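Local coordinates for XRE-family like protein (Pseudomonas syringae pv. tomato, PDB 3F6W) that probably binds DNA through a five-helix XRE-family helix-turn-helix domain, as expected of a bacterial transcriptional regulator, at residues 12-23 / 48-59. Numbering follows the deposited sequence. Where two conformers were deposited one is given.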
loop_
_atom_site.group_PDB
_atom_site.type_symbol
_atom_site.label_atom_id
_atom_site.label_comp_id
_atom_site.label_asym_id
_atom_site.label_seq_id
_atom_site.Cartn_x
_atom_site.Cartn_y
_atom_site.Cartn_z
ATOM N N TYR A 12 -3.790 5.576 -0.793
ATOM C CA TYR A 12 -4.666 6.651 -0.334
ATOM C C TYR A 12 -4.124 7.228 0.974
ATOM O O TYR A 12 -4.070 8.443 1.154
ATOM C CB TYR A 12 -6.100 6.140 -0.165
ATOM C CG TYR A 12 -7.061 7.263 0.176
ATOM C CD1 TYR A 12 -7.629 8.036 -0.820
ATOM C CD2 TYR A 12 -7.363 7.563 1.495
ATOM C CE1 TYR A 12 -8.489 9.088 -0.518
ATOM C CE2 TYR A 12 -8.231 8.616 1.814
ATOM C CZ TYR A 12 -8.795 9.358 0.795
ATOM O OH TYR A 12 -9.639 10.395 1.103
ATOM N N GLN A 13 -3.675 6.363 1.879
ATOM C CA GLN A 13 -3.158 6.866 3.146
ATOM C C GLN A 13 -1.876 7.666 2.937
ATOM O O GLN A 13 -1.667 8.687 3.604
ATOM C CB GLN A 13 -2.963 5.734 4.153
ATOM C CG GLN A 13 -4.278 5.140 4.650
ATOM C CD GLN A 13 -4.991 6.035 5.651
ATOM O OE1 GLN A 13 -6.199 6.249 5.560
ATOM N NE2 GLN A 13 -4.241 6.560 6.613
ATOM N N ALA A 14 -1.043 7.224 1.997
ATOM C CA ALA A 14 0.187 7.936 1.658
ATOM C C ALA A 14 -0.138 9.309 1.086
ATOM O O ALA A 14 0.504 10.305 1.429
ATOM C CB ALA A 14 1.047 7.107 0.663
ATOM N N LEU A 15 -1.151 9.376 0.226
ATOM C CA LEU A 15 -1.617 10.673 -0.256
ATOM C C LEU A 15 -2.056 11.590 0.893
ATOM O O LEU A 15 -1.702 12.775 0.913
ATOM C CB LEU A 15 -2.742 10.513 -1.283
ATOM C CG LEU A 15 -3.170 11.810 -1.964
ATOM C CD1 LEU A 15 -1.969 12.453 -2.642
ATOM C CD2 LEU A 15 -4.271 11.524 -2.974
ATOM N N LEU A 16 -2.814 11.063 1.853
ATOM C CA LEU A 16 -3.182 11.891 3.011
ATOM C C LEU A 16 -1.941 12.368 3.790
ATOM O O LEU A 16 -1.888 13.513 4.255
ATOM C CB LEU A 16 -4.130 11.155 3.956
ATOM C CG LEU A 16 -5.540 10.822 3.438
ATOM C CD1 LEU A 16 -6.353 10.198 4.569
ATOM C CD2 LEU A 16 -6.233 12.066 2.861
ATOM N N ASP A 17 -0.971 11.478 3.951
ATOM C CA ASP A 17 0.302 11.800 4.614
ATOM C C ASP A 17 0.958 12.983 3.902
ATOM O O ASP A 17 1.364 13.970 4.534
ATOM C CB ASP A 17 1.205 10.548 4.580
ATOM C CG ASP A 17 2.426 10.636 5.503
ATOM O OD1 ASP A 17 2.498 11.559 6.353
ATOM O OD2 ASP A 17 3.316 9.742 5.384
ATOM N N LEU A 18 1.052 12.898 2.577
ATOM C CA LEU A 18 1.633 13.985 1.790
ATOM C C LEU A 18 0.853 15.274 1.910
ATOM O O LEU A 18 1.446 16.358 1.943
ATOM C CB LEU A 18 1.771 13.595 0.314
ATOM C CG LEU A 18 2.775 12.462 0.053
ATOM C CD1 LEU A 18 2.605 11.909 -1.361
ATOM C CD2 LEU A 18 4.214 12.931 0.304
ATOM N N LEU A 19 -0.473 15.172 1.974
ATOM C CA LEU A 19 -1.296 16.379 2.042
ATOM C C LEU A 19 -1.140 17.064 3.385
ATOM O O LEU A 19 -1.162 18.297 3.468
ATOM C CB LEU A 19 -2.776 16.061 1.834
ATOM C CG LEU A 19 -3.241 15.819 0.403
ATOM C CD1 LEU A 19 -4.673 15.316 0.405
ATOM C CD2 LEU A 19 -3.123 17.098 -0.411
ATOM N N LEU A 20 -1.015 16.264 4.436
ATOM C CA LEU A 20 -0.817 16.822 5.767
ATOM C C LEU A 20 0.550 17.499 5.819
ATOM O O LEU A 20 0.679 18.617 6.313
ATOM C CB LEU A 20 -0.934 15.739 6.839
ATOM C CG LEU A 20 -0.659 16.141 8.286
ATOM C CD1 LEU A 20 -1.609 17.261 8.714
ATOM C CD2 LEU A 20 -0.820 14.929 9.194
ATOM N N GLU A 21 1.573 16.825 5.297
ATOM C CA GLU A 21 2.890 17.450 5.194
ATOM C C GLU A 21 2.792 18.805 4.487
ATOM O O GLU A 21 3.391 19.799 4.919
ATOM C CB GLU A 21 3.825 16.543 4.409
ATOM C CG GLU A 21 5.256 17.031 4.304
ATOM C CD GLU A 21 6.153 15.915 3.790
ATOM O OE1 GLU A 21 6.102 15.640 2.578
ATOM O OE2 GLU A 21 6.876 15.301 4.597
ATOM N N ALA A 22 2.052 18.838 3.380
ATOM C CA ALA A 22 1.920 20.067 2.592
ATOM C C ALA A 22 1.179 21.172 3.342
ATOM O O ALA A 22 1.603 22.331 3.320
ATOM C CB ALA A 22 1.260 19.788 1.240
ATOM N N ARG A 23 0.079 20.832 4.010
ATOM C CA ARG A 23 -0.659 21.881 4.727
ATOM C C ARG A 23 0.176 22.433 5.877
ATOM O O ARG A 23 0.260 23.650 6.081
ATOM C CB ARG A 23 -2.011 21.391 5.261
ATOM C CG ARG A 23 -2.748 22.492 6.046
ATOM C CD ARG A 23 -4.106 22.049 6.590
ATOM N NE ARG A 23 -4.009 20.984 7.590
ATOM C CZ ARG A 23 -3.542 21.138 8.823
ATOM N NH1 ARG A 23 -3.098 22.320 9.231
ATOM N NH2 ARG A 23 -3.513 20.102 9.650
ATOM N N GLU A 48 -8.556 14.733 6.569
ATOM C CA GLU A 48 -7.234 14.358 7.106
ATOM C C GLU A 48 -7.268 13.117 7.997
ATOM O O GLU A 48 -6.318 12.336 8.021
ATOM C CB GLU A 48 -6.556 15.536 7.816
ATOM C CG GLU A 48 -6.387 16.748 6.902
ATOM C CD GLU A 48 -5.564 17.877 7.511
ATOM O OE1 GLU A 48 -5.344 17.881 8.731
ATOM O OE2 GLU A 48 -5.129 18.761 6.756
ATOM N N ASN A 49 -8.367 12.932 8.719
ATOM C CA ASN A 49 -8.514 11.779 9.595
ATOM C C ASN A 49 -9.000 10.519 8.889
ATOM O O ASN A 49 -9.210 9.508 9.537
ATOM C CB ASN A 49 -9.480 12.104 10.736
ATOM C CG ASN A 49 -9.004 13.267 11.582
ATOM O OD1 ASN A 49 -7.848 13.672 11.498
ATOM N ND2 ASN A 49 -9.898 13.813 12.399
ATOM N N ALA A 50 -9.196 10.591 7.576
ATOM C CA ALA A 50 -9.752 9.486 6.792
ATOM C C ALA A 50 -11.149 9.057 7.221
ATOM O O ALA A 50 -11.505 7.873 7.118
ATOM C CB ALA A 50 -8.808 8.284 6.804
ATOM N N GLU A 51 -11.940 10.014 7.692
ATOM C CA GLU A 51 -13.331 9.756 8.059
ATOM C C GLU A 51 -14.311 10.182 6.953
ATOM O O GLU A 51 -15.524 10.074 7.109
ATOM C CB GLU A 51 -13.674 10.454 9.374
ATOM C CG GLU A 51 -12.789 10.018 10.544
ATOM C CD GLU A 51 -13.115 8.626 11.058
ATOM O OE1 GLU A 51 -14.100 8.023 10.580
ATOM N N ARG A 52 -13.783 10.689 5.848
ATOM C CA ARG A 52 -14.598 10.902 4.647
ATOM C C ARG A 52 -13.680 10.705 3.452
ATOM O O ARG A 52 -12.480 10.854 3.598
ATOM C CB ARG A 52 -15.229 12.302 4.634
ATOM C CG ARG A 52 -14.264 13.420 4.317
ATOM C CD ARG A 52 -14.971 14.778 4.129
ATOM N NE ARG A 52 -15.956 14.821 3.046
ATOM C CZ ARG A 52 -15.661 14.929 1.750
ATOM N NH1 ARG A 52 -14.400 14.980 1.351
ATOM N NH2 ARG A 52 -16.627 14.971 0.845
ATOM N N ARG A 53 -14.238 10.394 2.285
ATOM C CA ARG A 53 -13.419 10.100 1.103
ATOM C C ARG A 53 -13.229 11.350 0.245
ATOM O O ARG A 53 -14.184 12.080 -0.026
ATOM C CB ARG A 53 -14.056 9.005 0.234
ATOM C CG ARG A 53 -14.640 7.808 0.969
ATOM C CD ARG A 53 -13.569 6.962 1.630
ATOM N NE ARG A 53 -12.465 6.617 0.737
ATOM C CZ ARG A 53 -11.253 6.289 1.179
ATOM N NH1 ARG A 53 -11.005 6.269 2.486
ATOM N NH2 ARG A 53 -10.287 5.985 0.331
ATOM N N LEU A 54 -11.984 11.618 -0.138
ATOM C CA LEU A 54 -11.683 12.720 -1.045
ATOM C C LEU A 54 -11.821 12.235 -2.470
ATOM O O LEU A 54 -11.258 11.202 -2.829
ATOM C CB LEU A 54 -10.246 13.201 -0.859
ATOM C CG LEU A 54 -9.914 14.364 0.068
ATOM C CD1 LEU A 54 -8.422 14.667 -0.032
ATOM C CD2 LEU A 54 -10.734 15.600 -0.267
ATOM N N ASP A 55 -12.566 12.975 -3.278
ATOM C CA ASP A 55 -12.600 12.714 -4.713
ATOM C C ASP A 55 -11.578 13.613 -5.422
ATOM O O ASP A 55 -10.983 14.511 -4.809
ATOM C CB ASP A 55 -14.021 12.818 -5.306
ATOM C CG ASP A 55 -14.574 14.239 -5.310
ATOM O OD1 ASP A 55 -13.904 15.144 -5.835
ATOM O OD2 ASP A 55 -15.701 14.442 -4.820
ATOM N N VAL A 56 -11.334 13.350 -6.696
ATOM C CA VAL A 56 -10.245 14.064 -7.368
ATOM C C VAL A 56 -10.576 15.554 -7.502
ATOM O O VAL A 56 -9.680 16.409 -7.480
ATOM C CB VAL A 56 -9.882 13.432 -8.730
ATOM C CG1 VAL A 56 -11.000 13.640 -9.733
ATOM C CG2 VAL A 56 -8.559 14.002 -9.236
ATOM N N ILE A 57 -11.864 15.878 -7.602
ATOM C CA ILE A 57 -12.261 17.281 -7.672
ATOM C C ILE A 57 -11.943 18.008 -6.365
ATOM O O ILE A 57 -11.309 19.062 -6.370
ATOM C CB ILE A 57 -13.757 17.454 -8.008
ATOM C CG1 ILE A 57 -14.087 16.752 -9.331
ATOM C CG2 ILE A 57 -14.127 18.942 -8.049
ATOM C CD1 ILE A 57 -13.236 17.187 -10.470
ATOM N N GLU A 58 -12.386 17.445 -5.246
ATOM C CA GLU A 58 -12.078 18.019 -3.938
ATOM C C GLU A 58 -10.576 18.105 -3.730
ATOM O O GLU A 58 -10.071 19.104 -3.196
ATOM C CB GLU A 58 -12.725 17.193 -2.823
ATOM C CG GLU A 58 -14.234 17.077 -2.993
ATOM C CD GLU A 58 -14.865 16.018 -2.120
ATOM O OE1 GLU A 58 -14.177 15.028 -1.755
ATOM O OE2 GLU A 58 -16.063 16.194 -1.793
ATOM N N PHE A 59 -9.872 17.063 -4.169
ATOM C CA PHE A 59 -8.413 17.004 -4.056
ATOM C C PHE A 59 -7.747 18.178 -4.767
ATOM O O PHE A 59 -6.868 18.844 -4.201
ATOM C CB PHE A 59 -7.886 15.669 -4.611
ATOM C CG PHE A 59 -6.382 15.612 -4.738
ATOM C CD1 PHE A 59 -5.595 15.365 -3.629
ATOM C CD2 PHE A 59 -5.762 15.820 -5.970
ATOM C CE1 PHE A 59 -4.207 15.310 -3.751
ATOM C CE2 PHE A 59 -4.378 15.776 -6.097
ATOM C CZ PHE A 59 -3.602 15.521 -4.987
HETATM O O HOH W 1 -9.912 11.048 3.634
HETATM O O HOH W 2 -8.472 5.316 4.328
#
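The guanidinium of R53 lies over one face of the Y12 ring: NH2 stands 3.3 Å above the ring plane, over its centre, and R53 CZ is 4.0 Å from the ring centroid, only 14° off the normal. This meets the geometry of a cation-pi contact, although the two planes are clearly inclined. R53 gets there by doubling back, its chain bent at both chi2 and chi3. At the edge of the ring, Y12 OH accepts a nearly straight bond from L54 N (2.9 Å, 164°) and donates to a water that in turn donates to R52 O, so the hydroxyl grips the loop backbone twice, once directly. With CG anti to the backbone N, the ring extends from the helix toward this loop. A second water bridges Q13 OE1 and R53 NH1.

The other flat pair is R23 with E48, nearly coplanar at 21°. R23 engages the carboxylate side-on, NE to OE2 at 2.6 Å and NH2 to OE1 at 3.0 Å, each oxygen using its syn lone pair. R23 NH1 also reaches I28 O and E48 OE1 accepts from Q30 NE2, so both groups have a further partner that would help hold their orientation.

Between these polar ends, L19 CD1 and L54 CD1 meet tip to tip at 3.8 Å, L16 CD1 packs on A50 CB, and L15 and L19 lie obliquely against F59 CE1. L73 of helix 70-78 covers L15 and L19 as well.

A50, with positive phi, closes helix 41-48 in a Schellman motif, while D55 and E58 form the capping box that starts helix 56-66. The contact packs helix 3-26 against the connection between these two helices, consistent with the compact all-helical XRE-type helix-turn-helix domain.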